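Local structure of possible galactose mutarotase (4RNL) at residues 34-39 with 43-48; 57-62 with 293-298; 124-129 with 133-138; 152-157 with 163-168; 185-190 with 338-343. The protein is of unknown function but probably acts as an aldose 1-epimerase (mutarotase), interconverting the alpha and beta anomers of galactose or a related sugar. One frame throughout, in Å; residues are numbered along the deposited sequence.

Interaction 1 (34-39 with 43-48); sequences LRVRVL and GIVQTV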
# COMPACT_ATOMS: atom_id res chain seq x y z
N LEU A 34 -17.56 7.03 4.33
CA LEU A 34 -16.76 5.87 4.67
C LEU A 34 -16.57 5.77 6.17
O LEU A 34 -16.71 6.75 6.89
CB LEU A 34 -15.37 5.99 4.05
CG LEU A 34 -15.18 6.15 2.55
CD1 LEU A 34 -13.70 6.05 2.25
CD2 LEU A 34 -15.96 5.09 1.81
N ARG A 35 -16.21 4.57 6.61
CA ARG A 35 -15.56 4.42 7.91
C ARG A 35 -14.23 3.73 7.62
O ARG A 35 -14.18 2.70 6.93
CB ARG A 35 -16.41 3.60 8.90
CG ARG A 35 -15.72 3.46 10.27
CD ARG A 35 -16.68 3.03 11.37
NE ARG A 35 -17.36 1.78 11.05
CZ ARG A 35 -18.49 1.39 11.62
NH1 ARG A 35 -19.07 2.15 12.55
NH2 ARG A 35 -19.05 0.23 11.27
N VAL A 36 -13.16 4.34 8.10
CA VAL A 36 -11.82 3.81 7.94
C VAL A 36 -11.20 3.72 9.32
O VAL A 36 -11.30 4.66 10.11
CB VAL A 36 -10.96 4.72 7.05
CG1 VAL A 36 -9.51 4.22 6.99
CG2 VAL A 36 -11.56 4.80 5.63
N ARG A 37 -10.59 2.59 9.64
CA ARG A 37 -9.89 2.46 10.91
C ARG A 37 -8.40 2.23 10.66
O ARG A 37 -8.04 1.43 9.80
CB ARG A 37 -10.47 1.32 11.74
CG ARG A 37 -11.95 1.48 12.06
CD ARG A 37 -12.43 0.41 13.02
NE ARG A 37 -13.86 0.54 13.30
CZ ARG A 37 -14.79 -0.30 12.85
NH1 ARG A 37 -14.43 -1.34 12.10
NH2 ARG A 37 -16.06 -0.11 13.14
N VAL A 38 -7.56 2.95 11.40
CA VAL A 38 -6.12 2.94 11.20
C VAL A 38 -5.42 2.62 12.53
O VAL A 38 -5.76 3.19 13.57
CB VAL A 38 -5.61 4.30 10.69
CG1 VAL A 38 -4.10 4.28 10.50
CG2 VAL A 38 -6.30 4.68 9.37
N LEU A 39 -4.45 1.71 12.48
CA LEU A 39 -3.74 1.30 13.70
C LEU A 39 -2.41 2.01 13.80
O LEU A 39 -1.76 2.27 12.78
CB LEU A 39 -3.47 -0.20 13.68
CG LEU A 39 -4.63 -1.14 13.32
CD1 LEU A 39 -4.13 -2.57 13.40
CD2 LEU A 39 -5.83 -0.92 14.25
N GLY A 43 1.02 1.42 10.80
CA GLY A 43 0.14 2.33 10.07
C GLY A 43 -0.97 1.59 9.35
O GLY A 43 -1.47 2.02 8.32
N ILE A 44 -1.35 0.45 9.92
CA ILE A 44 -2.23 -0.49 9.22
C ILE A 44 -3.64 0.06 9.04
O ILE A 44 -4.28 0.51 9.98
CB ILE A 44 -2.27 -1.84 9.98
CG1 ILE A 44 -0.98 -2.63 9.71
CG2 ILE A 44 -3.46 -2.68 9.52
CD1 ILE A 44 -0.69 -3.68 10.79
N VAL A 45 -4.13 0.03 7.80
CA VAL A 45 -5.53 0.30 7.55
C VAL A 45 -6.27 -1.00 7.85
O VAL A 45 -6.25 -1.94 7.05
CB VAL A 45 -5.76 0.76 6.09
CG1 VAL A 45 -7.25 0.97 5.82
CG2 VAL A 45 -4.98 2.04 5.81
N GLN A 46 -6.91 -1.05 9.01
CA GLN A 46 -7.54 -2.28 9.49
C GLN A 46 -8.85 -2.56 8.78
O GLN A 46 -9.14 -3.70 8.42
CB GLN A 46 -7.78 -2.21 10.99
CG GLN A 46 -8.15 -3.57 11.57
CD GLN A 46 -9.36 -3.50 12.45
OE1 GLN A 46 -9.83 -2.41 12.79
NE2 GLN A 46 -9.90 -4.66 12.81
N THR A 47 -9.66 -1.52 8.60
CA THR A 47 -10.93 -1.68 7.89
C THR A 47 -11.27 -0.46 7.03
O THR A 47 -10.89 0.68 7.33
CB THR A 47 -12.12 -1.96 8.84
OG1 THR A 47 -12.12 -0.99 9.90
CG2 THR A 47 -12.05 -3.36 9.45
N VAL A 48 -12.00 -0.73 5.94
CA VAL A 48 -12.54 0.29 5.05
C VAL A 48 -13.97 -0.12 4.75
O VAL A 48 -14.22 -1.22 4.25
CB VAL A 48 -11.74 0.36 3.73
CG1 VAL A 48 -12.43 1.29 2.75
CG2 VAL A 48 -10.30 0.82 3.97
O HOH W 1 -13.90 0.62 8.86
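T47 holds OG1 between its backbone N and its carbonyl carbon (chi1 50°), while R37 starts beside its own backbone N (chi1 -60°) and then runs out extended. The two torsions bring the R37 chain against the T47 hydroxyl. CG of R37 lies 3.3 Å from T47 OG1. Further out, R37 NH1 gives the same oxygen a weak, bent hydrogen bond of 3.2 Å. OG1 meets the guanidinium obliquely. Water 1 is a second polar partner, 2.6 Å from T47 OG1, and ties it weakly to R35 O. The R35 and R37 guanidinium groups come close to each other. E49 probably offsets their charge, with a salt bridge to R35 and a long, weak ion pair to R37.

The backbones are joined by three bonds. R37 N donates to T47 O (3.0 Å), Q46 N donates to R37 O (2.8 Å), and L39 N donates to I44 O (2.8 Å). Q46 has an almost helical psi of -42°, and the pairing slips by one residue there. Its amide is fixed elsewhere, with OE1 taking a bond from R24 and NE2 giving one to F64 O. L39 fits against this kink: CD1 touches I44 CG2 at 3.9 Å and CD2 packs on Q46 CB. On the other face of the sheet V36, V38, V45 and V48 form an apolar surface, V36 CG1 meeting V45 CG1 at 4.1 Å. Two residues, Q46 and T47, thus stand against the single R37. This is a classic beta bulge, set in an antiparallel hairpin of the five-stranded sheet.

Interaction 2 (57-62 with 293-298); sequences RGQLAL and GTSGVP
Q59 NE2 and T294 OG1 approach to 3.3 Å, and the two side chains cross at about a right angle. Beside them the Q59 CB is 4.3 Å from S295 OG. These are the closest approaches of a small surface contact.

The Q59 amide is held by its own segment. The chain bends at chi2 (-69°) and folds back on A61. OE1 accepts from A61 N at 2.9 Å, with the donor above the carbonyl plane. NE2 donates to A61 O at 2.9 Å, and that oxygen lies in the amide plane. OE1 also takes a bond from V48 N. An alanine in place of Q59 would probably leave A61 N, A61 O and V48 N without these partners and open a gap beside T294.

On the other side, a type I turn from G293 to G296 presents T294 and S295. G296 N closes it on G293 O at 2.9 Å. D190 lies between the two sides. It is weakly bonded to Q59 NE2 and very close to S295 OG, a bond whose short length is doubtful.

Strand 57-59 is an outermost strand of the five-stranded antiparallel sheet, next to strand 45-51. Loop 293-298 comes from between strands 278-282 and 305-310 of the seven-stranded sheet and meets that edge.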
# COMPACT_ATOMS: atom_id res chain seq x y z
N ARG A 57 -23.76 -0.39 3.78
CA ARG A 57 -22.35 -0.38 4.16
C ARG A 57 -21.77 -1.80 4.22
O ARG A 57 -22.43 -2.74 4.66
CB ARG A 57 -22.19 0.32 5.52
CG ARG A 57 -20.78 0.34 6.06
CD ARG A 57 -20.68 1.28 7.28
NE ARG A 57 -20.46 2.67 6.88
CZ ARG A 57 -20.11 3.65 7.72
NH1 ARG A 57 -19.96 3.39 9.02
NH2 ARG A 57 -19.92 4.88 7.27
N GLY A 58 -20.53 -1.97 3.75
CA GLY A 58 -19.85 -3.25 3.83
C GLY A 58 -18.36 -3.07 3.99
O GLY A 58 -17.79 -2.09 3.49
N GLN A 59 -17.71 -4.01 4.68
CA GLN A 59 -16.26 -3.91 4.96
C GLN A 59 -15.50 -4.53 3.80
O GLN A 59 -15.80 -5.66 3.40
CB GLN A 59 -15.93 -4.65 6.26
CG GLN A 59 -14.66 -4.15 6.96
CD GLN A 59 -13.40 -4.47 6.18
OE1 GLN A 59 -12.58 -3.59 5.89
NE2 GLN A 59 -13.23 -5.75 5.83
N LEU A 60 -14.53 -3.79 3.26
CA LEU A 60 -13.91 -4.15 1.99
C LEU A 60 -12.44 -4.56 2.09
O LEU A 60 -11.92 -5.21 1.18
CB LEU A 60 -14.01 -2.98 1.00
CG LEU A 60 -15.37 -2.27 0.90
CD1 LEU A 60 -15.30 -1.14 -0.14
CD2 LEU A 60 -16.47 -3.25 0.52
N ALA A 61 -11.75 -4.18 3.16
CA ALA A 61 -10.30 -4.43 3.21
C ALA A 61 -9.97 -5.81 3.78
O ALA A 61 -10.61 -6.26 4.72
CB ALA A 61 -9.60 -3.33 4.01
N LEU A 62 -8.97 -6.49 3.21
CA LEU A 62 -8.49 -7.72 3.83
C LEU A 62 -7.79 -7.35 5.12
O LEU A 62 -6.98 -6.42 5.15
CB LEU A 62 -7.52 -8.49 2.91
CG LEU A 62 -8.04 -8.96 1.55
CD1 LEU A 62 -7.08 -9.97 0.93
CD2 LEU A 62 -9.45 -9.55 1.66
N GLY A 293 -10.43 -13.76 8.22
CA GLY A 293 -10.40 -12.31 8.14
C GLY A 293 -11.46 -11.64 8.99
O GLY A 293 -12.21 -12.31 9.71
N THR A 294 -11.56 -10.31 8.89
CA THR A 294 -12.43 -9.57 9.80
C THR A 294 -13.89 -9.94 9.66
O THR A 294 -14.62 -9.95 10.64
CB THR A 294 -12.29 -8.04 9.66
OG1 THR A 294 -13.12 -7.57 8.59
CG2 THR A 294 -10.89 -7.71 9.38
N SER A 295 -14.31 -10.27 8.45
CA SER A 295 -15.71 -10.67 8.26
C SER A 295 -15.97 -12.14 8.60
O SER A 295 -17.06 -12.66 8.33
CB SER A 295 -16.21 -10.31 6.86
OG SER A 295 -16.19 -8.90 6.68
N GLY A 296 -14.98 -12.80 9.19
CA GLY A 296 -15.17 -14.16 9.70
C GLY A 296 -15.05 -15.28 8.67
O GLY A 296 -15.41 -16.43 8.95
N VAL A 297 -14.53 -14.95 7.49
CA VAL A 297 -14.39 -15.90 6.40
C VAL A 297 -12.91 -16.10 6.13
O VAL A 297 -12.16 -15.13 6.07
CB VAL A 297 -15.07 -15.35 5.12
CG1 VAL A 297 -14.87 -16.31 3.96
CG2 VAL A 297 -16.56 -15.11 5.36
N PRO A 298 -12.47 -17.36 6.00
CA PRO A 298 -11.07 -17.61 5.64
C PRO A 298 -10.73 -17.10 4.24
O PRO A 298 -11.53 -17.25 3.31
CB PRO A 298 -10.95 -19.14 5.70
CG PRO A 298 -12.36 -19.66 5.68
CD PRO A 298 -13.21 -18.60 6.32

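Interaction 3 (124-129 with 133-138); sequences WDAREV and VQLHRV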
# COMPACT_ATOMS: atom_id res chain seq x y z
N TRP A 124 3.95 3.57 15.47
CA TRP A 124 4.07 5.00 15.15
C TRP A 124 3.39 5.89 16.18
O TRP A 124 2.37 5.51 16.77
CB TRP A 124 3.46 5.25 13.76
CG TRP A 124 4.22 4.56 12.65
CD1 TRP A 124 4.35 3.22 12.45
CD2 TRP A 124 4.96 5.20 11.61
NE1 TRP A 124 5.14 2.99 11.34
CE2 TRP A 124 5.52 4.19 10.81
CE3 TRP A 124 5.19 6.54 11.28
CZ2 TRP A 124 6.31 4.47 9.69
CZ3 TRP A 124 5.97 6.82 10.16
CH2 TRP A 124 6.52 5.79 9.38
N ASP A 125 3.96 7.07 16.42
CA ASP A 125 3.29 8.10 17.23
C ASP A 125 2.12 8.63 16.42
O ASP A 125 2.23 8.75 15.21
CB ASP A 125 4.24 9.26 17.54
CG ASP A 125 5.34 8.89 18.50
OD1 ASP A 125 5.19 7.89 19.23
OD2 ASP A 125 6.36 9.61 18.54
N ALA A 126 1.02 8.94 17.08
CA ALA A 126 -0.15 9.43 16.35
C ALA A 126 -0.70 10.70 16.98
O ALA A 126 -0.66 10.86 18.21
CB ALA A 126 -1.25 8.35 16.32
N ARG A 127 -1.23 11.58 16.15
CA ARG A 127 -2.00 12.71 16.68
C ARG A 127 -3.14 13.09 15.75
O ARG A 127 -3.05 12.89 14.53
CB ARG A 127 -1.12 13.92 16.96
CG ARG A 127 -0.52 14.53 15.71
CD ARG A 127 0.29 15.78 16.03
NE ARG A 127 0.89 16.36 14.83
CZ ARG A 127 0.38 17.39 14.16
NH1 ARG A 127 -0.73 17.98 14.59
NH2 ARG A 127 0.99 17.85 13.07
N GLU A 128 -4.21 13.63 16.32
CA GLU A 128 -5.36 14.03 15.52
C GLU A 128 -5.02 15.25 14.67
O GLU A 128 -4.35 16.18 15.14
CB GLU A 128 -6.57 14.32 16.42
CG GLU A 128 -7.86 14.62 15.67
CD GLU A 128 -9.06 14.63 16.60
OE1 GLU A 128 -8.86 14.37 17.80
OE2 GLU A 128 -10.19 14.90 16.13
N VAL A 129 -5.46 15.23 13.42
CA VAL A 129 -5.42 16.41 12.57
C VAL A 129 -6.83 16.61 12.01
O VAL A 129 -7.69 15.75 12.19
CB VAL A 129 -4.40 16.26 11.41
CG1 VAL A 129 -2.97 16.17 11.96
CG2 VAL A 129 -4.74 15.06 10.55
N VAL A 133 -5.88 11.41 11.10
CA VAL A 133 -4.78 11.13 12.01
C VAL A 133 -3.44 11.20 11.27
O VAL A 133 -3.32 10.77 10.10
CB VAL A 133 -4.97 9.75 12.70
CG1 VAL A 133 -5.09 8.62 11.66
CG2 VAL A 133 -3.83 9.46 13.67
N GLN A 134 -2.44 11.78 11.93
CA GLN A 134 -1.09 11.83 11.40
C GLN A 134 -0.17 10.92 12.21
O GLN A 134 -0.07 11.07 13.43
CB GLN A 134 -0.56 13.27 11.41
CG GLN A 134 0.87 13.44 10.89
CD GLN A 134 1.26 14.91 10.78
OE1 GLN A 134 1.88 15.46 11.69
NE2 GLN A 134 0.88 15.55 9.68
N LEU A 135 0.48 9.97 11.54
CA LEU A 135 1.47 9.10 12.17
C LEU A 135 2.86 9.68 11.96
O LEU A 135 3.17 10.22 10.90
CB LEU A 135 1.40 7.69 11.58
CG LEU A 135 0.03 7.03 11.71
CD1 LEU A 135 0.10 5.59 11.28
CD2 LEU A 135 -0.49 7.15 13.12
N HIS A 136 3.71 9.55 12.97
CA HIS A 136 5.06 10.12 12.90
C HIS A 136 6.06 9.17 13.53
O HIS A 136 5.82 8.67 14.63
CB HIS A 136 5.11 11.46 13.62
CG HIS A 136 6.48 12.05 13.71
ND1 HIS A 136 6.99 12.57 14.88
CD2 HIS A 136 7.45 12.21 12.77
CE1 HIS A 136 8.22 13.02 14.66
NE2 HIS A 136 8.51 12.82 13.39
N ARG A 137 7.18 8.94 12.86
CA ARG A 137 8.25 8.13 13.44
C ARG A 137 9.56 8.43 12.74
O ARG A 137 9.60 8.53 11.51
CB ARG A 137 7.93 6.64 13.30
CG ARG A 137 8.98 5.71 13.92
CD ARG A 137 8.65 4.25 13.64
NE ARG A 137 9.63 3.34 14.22
CZ ARG A 137 10.71 2.90 13.58
NH1 ARG A 137 10.95 3.29 12.33
NH2 ARG A 137 11.54 2.07 14.19
N VAL A 138 10.63 8.58 13.51
CA VAL A 138 11.95 8.69 12.92
C VAL A 138 12.56 7.30 12.82
O VAL A 138 12.65 6.59 13.83
CB VAL A 138 12.87 9.56 13.76
CG1 VAL A 138 14.26 9.62 13.12
CG2 VAL A 138 12.28 10.95 13.93
O HOH W 2 5.82 12.32 17.47
O HOH W 3 2.94 14.46 13.81
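W124 receives R137 CB over one face of its six-membered ring, 3.7 Å from the centroid and 24° off the normal, a CH-pi contact. H136 N lies at the ring edge, in plane, and W124 CB packs on L135 CB. The ring is fixed further by NE1 bonding F119 O and by an edge-to-face contact with the F119 ring. An alanine at W124 would probably uncover R137 CB, leave F119 O without its donor and take away the ring that meets the F119 ring edge-to-face.

D125 pairs with H136 through two backbone bonds: D125 N to H136 O at 3.0 Å and H136 N to D125 O at 2.8 Å. Water 2 donates to D125 OD2 and sits 2.9 Å from H136 ND1, while H136 NE2 is bonded to D151. This is a two-stranded antiparallel hairpin, and strand 125-129 is an outermost strand of the nine-stranded sheet. Next, A126 CB meets L135 CD2 at 3.5 Å and also touches V133 CG2.

R127 pairs with Q134 by backbone bonds in both directions. A chi1 of 66° and an extended chain run it alongside Q134. R127 NH2 gives Q134 OE1 a weak bond of 2.9 Å, with the two planes 87° apart. Water 3 accepts from R127 NE and donates to Q134 OE1 at 2.6 Å. Q134 NE2 turns to T155. V129 CG1 lies off-centre over the R127 guanidinium and meets Q134 CB at 3.8 Å.

Interaction 4 (152-157 with 163-168); sequences VRVTYT and LRIVSC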
# COMPACT_ATOMS: atom_id res chain seq x y z
N VAL A 152 9.72 10.65 9.27
CA VAL A 152 8.58 10.32 8.40
C VAL A 152 7.25 10.70 9.03
O VAL A 152 7.02 10.44 10.21
CB VAL A 152 8.53 8.80 8.10
CG1 VAL A 152 7.37 8.47 7.15
CG2 VAL A 152 9.85 8.32 7.53
N ARG A 153 6.38 11.31 8.22
CA ARG A 153 5.01 11.59 8.64
C ARG A 153 4.06 11.08 7.58
O ARG A 153 4.24 11.35 6.39
CB ARG A 153 4.79 13.09 8.84
CG ARG A 153 5.37 13.62 10.12
CD ARG A 153 5.08 15.09 10.31
NE ARG A 153 5.51 15.52 11.64
CZ ARG A 153 6.77 15.78 11.97
NH1 ARG A 153 7.73 15.68 11.06
NH2 ARG A 153 7.06 16.15 13.21
N VAL A 154 3.04 10.35 8.00
CA VAL A 154 2.05 9.83 7.08
C VAL A 154 0.68 10.25 7.59
O VAL A 154 0.32 9.95 8.73
CB VAL A 154 2.13 8.30 6.97
CG1 VAL A 154 1.04 7.78 6.03
CG2 VAL A 154 3.51 7.87 6.45
N THR A 155 -0.06 10.98 6.76
CA THR A 155 -1.29 11.58 7.22
C THR A 155 -2.46 10.95 6.49
O THR A 155 -2.51 10.95 5.26
CB THR A 155 -1.28 13.10 6.98
OG1 THR A 155 -0.13 13.68 7.63
CG2 THR A 155 -2.55 13.75 7.54
N TYR A 156 -3.39 10.40 7.26
CA TYR A 156 -4.57 9.72 6.73
C TYR A 156 -5.77 10.63 7.00
O TYR A 156 -6.09 10.89 8.16
CB TYR A 156 -4.81 8.40 7.46
CG TYR A 156 -3.69 7.35 7.41
CD1 TYR A 156 -2.52 7.51 8.15
CD2 TYR A 156 -3.85 6.18 6.67
CE1 TYR A 156 -1.52 6.54 8.13
CE2 TYR A 156 -2.85 5.20 6.65
CZ TYR A 156 -1.69 5.40 7.37
OH TYR A 156 -0.71 4.42 7.36
N THR A 157 -6.43 11.12 5.96
CA THR A 157 -7.63 11.93 6.17
C THR A 157 -8.80 11.45 5.33
O THR A 157 -8.62 10.80 4.30
CB THR A 157 -7.40 13.41 5.88
OG1 THR A 157 -6.83 13.55 4.57
CG2 THR A 157 -6.43 14.01 6.90
N LEU A 163 -10.60 8.53 0.87
CA LEU A 163 -9.53 8.43 1.85
C LEU A 163 -8.23 8.94 1.22
O LEU A 163 -7.81 8.44 0.18
CB LEU A 163 -9.31 6.98 2.27
CG LEU A 163 -8.08 6.69 3.13
CD1 LEU A 163 -8.26 7.31 4.52
CD2 LEU A 163 -7.83 5.19 3.23
N ARG A 164 -7.60 9.91 1.86
CA ARG A 164 -6.35 10.47 1.33
C ARG A 164 -5.18 10.10 2.23
O ARG A 164 -5.25 10.22 3.45
CB ARG A 164 -6.45 12.00 1.21
CG ARG A 164 -5.14 12.67 0.79
CD ARG A 164 -5.26 14.20 0.78
NE ARG A 164 -5.81 14.70 -0.48
CZ ARG A 164 -7.07 15.07 -0.65
NH1 ARG A 164 -7.92 15.02 0.36
NH2 ARG A 164 -7.49 15.51 -1.83
N ILE A 165 -4.09 9.62 1.63
CA ILE A 165 -2.89 9.30 2.41
C ILE A 165 -1.72 10.08 1.84
O ILE A 165 -1.34 9.89 0.68
CB ILE A 165 -2.55 7.79 2.38
CG1 ILE A 165 -3.73 6.96 2.88
CG2 ILE A 165 -1.35 7.51 3.26
CD1 ILE A 165 -3.52 5.43 2.73
N VAL A 166 -1.15 10.98 2.64
CA VAL A 166 0.00 11.78 2.19
C VAL A 166 1.20 11.37 3.02
O VAL A 166 1.15 11.43 4.25
CB VAL A 166 -0.26 13.29 2.37
CG1 VAL A 166 0.96 14.11 1.91
CG2 VAL A 166 -1.52 13.69 1.60
N SER A 167 2.28 10.94 2.36
CA SER A 167 3.48 10.52 3.07
C SER A 167 4.58 11.55 2.84
O SER A 167 4.85 11.92 1.70
CB SER A 167 3.93 9.13 2.60
OG SER A 167 2.84 8.21 2.63
N CYS A 168 5.19 12.03 3.92
CA CYS A 168 6.23 13.05 3.83
C CYS A 168 7.48 12.57 4.56
O CYS A 168 7.37 11.86 5.57
CB CYS A 168 5.75 14.37 4.46
SG CYS A 168 4.40 15.19 3.56
O HOH W 4 2.03 13.84 5.91
O HOH W 5 -8.84 14.31 2.79
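The hairpin of strands 150-159 and 162-171 sets R153 against C168, T155 against V166 and T157 against R164, three antiparallel hydrogen-bonded pairs. Each pair is closed by two nearly straight bonds. C168 N reaches R153 O at 2.7 Å and T155 N reaches V166 O at 2.8 Å.

V154, Y156, I165 and S167 lie on one face. I165 carries this side. Its chi1 of -57° splits the branches, with CG1 beside the backbone N and CG2 anti to it. CG2 meets V154 CG1 at 3.7 Å and stands over one face of the Y156 ring. CG1 touches Y156 CD2 at 3.9 Å, and the two chains run side by side. S167 OG rests on both methyls of V154, 3.9 Å from CG1.

The hairpin sits inside the nine-stranded antiparallel sheet, between strands 132-139 and 332-342. Y156 OH makes a weak hydrogen bond with G43 O, and Y156 packs on V38 and V45, so this face meets the five-stranded sheet.

The opposite face is more polar. Water 4 lies 2.8 Å from T155 OG1 and donates to V166 O at 3.1 Å. T155 OG1 also accepts from Q134 NE2. Further along, T157 OG1 packs against R164 CB at 3.7 Å.

Interaction 5 (185-190 with 338-343); sequences LNLGGD and YAFSVR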
# COMPACT_ATOMS: atom_id res chain seq x y z
N LEU A 185 -8.12 -4.83 -1.39
CA LEU A 185 -9.55 -4.57 -1.39
C LEU A 185 -10.34 -5.66 -2.12
O LEU A 185 -9.90 -6.20 -3.14
CB LEU A 185 -9.85 -3.21 -2.02
CG LEU A 185 -9.36 -1.99 -1.24
CD1 LEU A 185 -9.42 -0.75 -2.10
CD2 LEU A 185 -10.17 -1.83 0.05
N ASN A 186 -11.49 -6.00 -1.56
CA ASN A 186 -12.51 -6.73 -2.30
C ASN A 186 -13.77 -5.85 -2.24
O ASN A 186 -14.38 -5.72 -1.17
CB ASN A 186 -12.77 -8.11 -1.68
CG ASN A 186 -13.71 -8.97 -2.52
OD1 ASN A 186 -14.71 -8.48 -3.05
ND2 ASN A 186 -13.41 -10.26 -2.62
N LEU A 187 -14.14 -5.25 -3.37
CA LEU A 187 -15.23 -4.27 -3.39
C LEU A 187 -16.59 -4.92 -3.16
O LEU A 187 -17.59 -4.22 -2.94
CB LEU A 187 -15.21 -3.47 -4.71
CG LEU A 187 -13.93 -2.68 -4.97
CD1 LEU A 187 -14.00 -1.89 -6.27
CD2 LEU A 187 -13.65 -1.75 -3.78
N GLY A 188 -16.64 -6.25 -3.19
CA GLY A 188 -17.86 -6.98 -2.88
C GLY A 188 -17.91 -7.39 -1.41
O GLY A 188 -18.88 -8.00 -0.95
N GLY A 189 -16.86 -7.03 -0.68
CA GLY A 189 -16.73 -7.41 0.73
C GLY A 189 -15.60 -8.42 0.93
O GLY A 189 -15.43 -9.32 0.10
N ASP A 190 -14.84 -8.29 2.02
CA ASP A 190 -13.65 -9.13 2.20
C ASP A 190 -14.00 -10.61 2.36
O ASP A 190 -13.16 -11.47 2.14
CB ASP A 190 -12.81 -8.67 3.40
CG ASP A 190 -13.49 -8.94 4.72
OD1 ASP A 190 -14.57 -8.35 4.96
OD2 ASP A 190 -12.95 -9.73 5.54
N TYR A 338 -7.92 7.27 -2.36
CA TYR A 338 -8.84 6.18 -2.68
C TYR A 338 -10.24 6.77 -2.66
O TYR A 338 -10.78 7.04 -1.59
CB TYR A 338 -8.76 5.10 -1.61
CG TYR A 338 -7.42 4.40 -1.49
CD1 TYR A 338 -6.33 5.02 -0.88
CD2 TYR A 338 -7.26 3.09 -1.94
CE1 TYR A 338 -5.11 4.37 -0.76
CE2 TYR A 338 -6.06 2.43 -1.82
CZ TYR A 338 -4.99 3.07 -1.23
OH TYR A 338 -3.79 2.41 -1.11
N ALA A 339 -10.83 6.98 -3.83
CA ALA A 339 -12.16 7.59 -3.92
C ALA A 339 -13.21 6.54 -4.25
O ALA A 339 -13.19 5.96 -5.34
CB ALA A 339 -12.17 8.72 -4.96
N PHE A 340 -14.13 6.31 -3.32
CA PHE A 340 -15.16 5.29 -3.50
C PHE A 340 -16.46 5.91 -3.99
O PHE A 340 -16.81 7.03 -3.62
CB PHE A 340 -15.40 4.52 -2.19
CG PHE A 340 -14.21 3.70 -1.75
CD1 PHE A 340 -13.19 4.27 -1.01
CD2 PHE A 340 -14.12 2.35 -2.09
CE1 PHE A 340 -12.08 3.52 -0.62
CE2 PHE A 340 -13.02 1.59 -1.71
CZ PHE A 340 -12.00 2.18 -0.98
N SER A 341 -17.18 5.16 -4.82
CA SER A 341 -18.47 5.60 -5.34
C SER A 341 -19.22 4.35 -5.75
O SER A 341 -18.79 3.23 -5.43
CB SER A 341 -18.29 6.51 -6.54
OG SER A 341 -17.60 5.84 -7.59
N VAL A 342 -20.32 4.51 -6.47
CA VAL A 342 -21.07 3.36 -6.97
C VAL A 342 -21.46 3.58 -8.42
O VAL A 342 -21.50 4.73 -8.88
CB VAL A 342 -22.33 3.05 -6.15
CG1 VAL A 342 -21.97 2.67 -4.72
CG2 VAL A 342 -23.29 4.23 -6.17
N ARG A 343 -21.74 2.49 -9.13
CA ARG A 343 -22.31 2.54 -10.48
C ARG A 343 -23.55 1.67 -10.54
O ARG A 343 -23.69 0.71 -9.77
CB ARG A 343 -21.32 2.01 -11.51
CG ARG A 343 -19.95 2.62 -11.50
CD ARG A 343 -19.17 2.10 -12.71
NE ARG A 343 -17.73 2.30 -12.57
CZ ARG A 343 -16.81 1.62 -13.25
NH1 ARG A 343 -17.19 0.70 -14.12
NH2 ARG A 343 -15.52 1.85 -13.05
OXT ARG A 343 -24.43 1.89 -11.38
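The F340 ring takes L187 CD2 at its edge, in the ring plane, 4.0 Å from CE2. L185 CD1 comes in obliquely at the far end of the ring, 4.1 Å from CZ. L34 and V48 also touch this ring, from the same side of its plane. L185 CD1 lies somewhat to the other side. The Y338 ring meets the same L185 methyl obliquely, with CD2 at 4.4 Å from L185 CD1. One leucine methyl therefore bridges two aromatic side chains of strand 338-342. These contacts between the two segments are all apolar.

F340 leaves its strand with CG beside the backbone N (chi1 -66°), and its side chain points against that of L185. L187 sits in a turn, and its methyl end is brought to the ring by the same kind of torsion (chi1 -60°).

The turn is held firmly. N186 OD1 accepts from G188 N at 3.0 Å in the carbonyl plane, an Asx turn. G189 N bonds N186 O at 2.8 Å and closes a type I turn from N186 to G189. At G189 the backbone angles would jam any CB against the carbonyl O before it. L187 N is bonded to H198, and L187 O takes bonds from R268 and S266.

Segment 185-190 leaves the end of strand 180-185 in the seven-stranded sheet, beside strand 305-310. Strand 332-342 lies between strands 162-171 and 268-274 of the nine-stranded sheet. L270 of strand 268-274 touches both L185 and Y338.

Overall arrangement
Interactions 1 and 2 share the five-stranded sheet: V48 O lies 2.8 Å from L60 N and V48 N lies 2.9 Å from Q59 OE1. Interactions 3, 4 and 5 all reach the nine-stranded sheet. Interaction 4 sits in the middle, with L135 N 2.8 Å from V154 O on one side and L163 O 2.8 Å from Y338 N on the other. Interaction 1 also touches interactions 3, 4 and 5, through G43, Y156 and F340. Interactions 2 and 5 meet through L60 and D190, their centres about 12 Å apart. Interactions 2 and 3 lie farther apart, about 26 Å between centres. A glycerol, probably from crystallisation, lies about 5 Å from the V129 side chain.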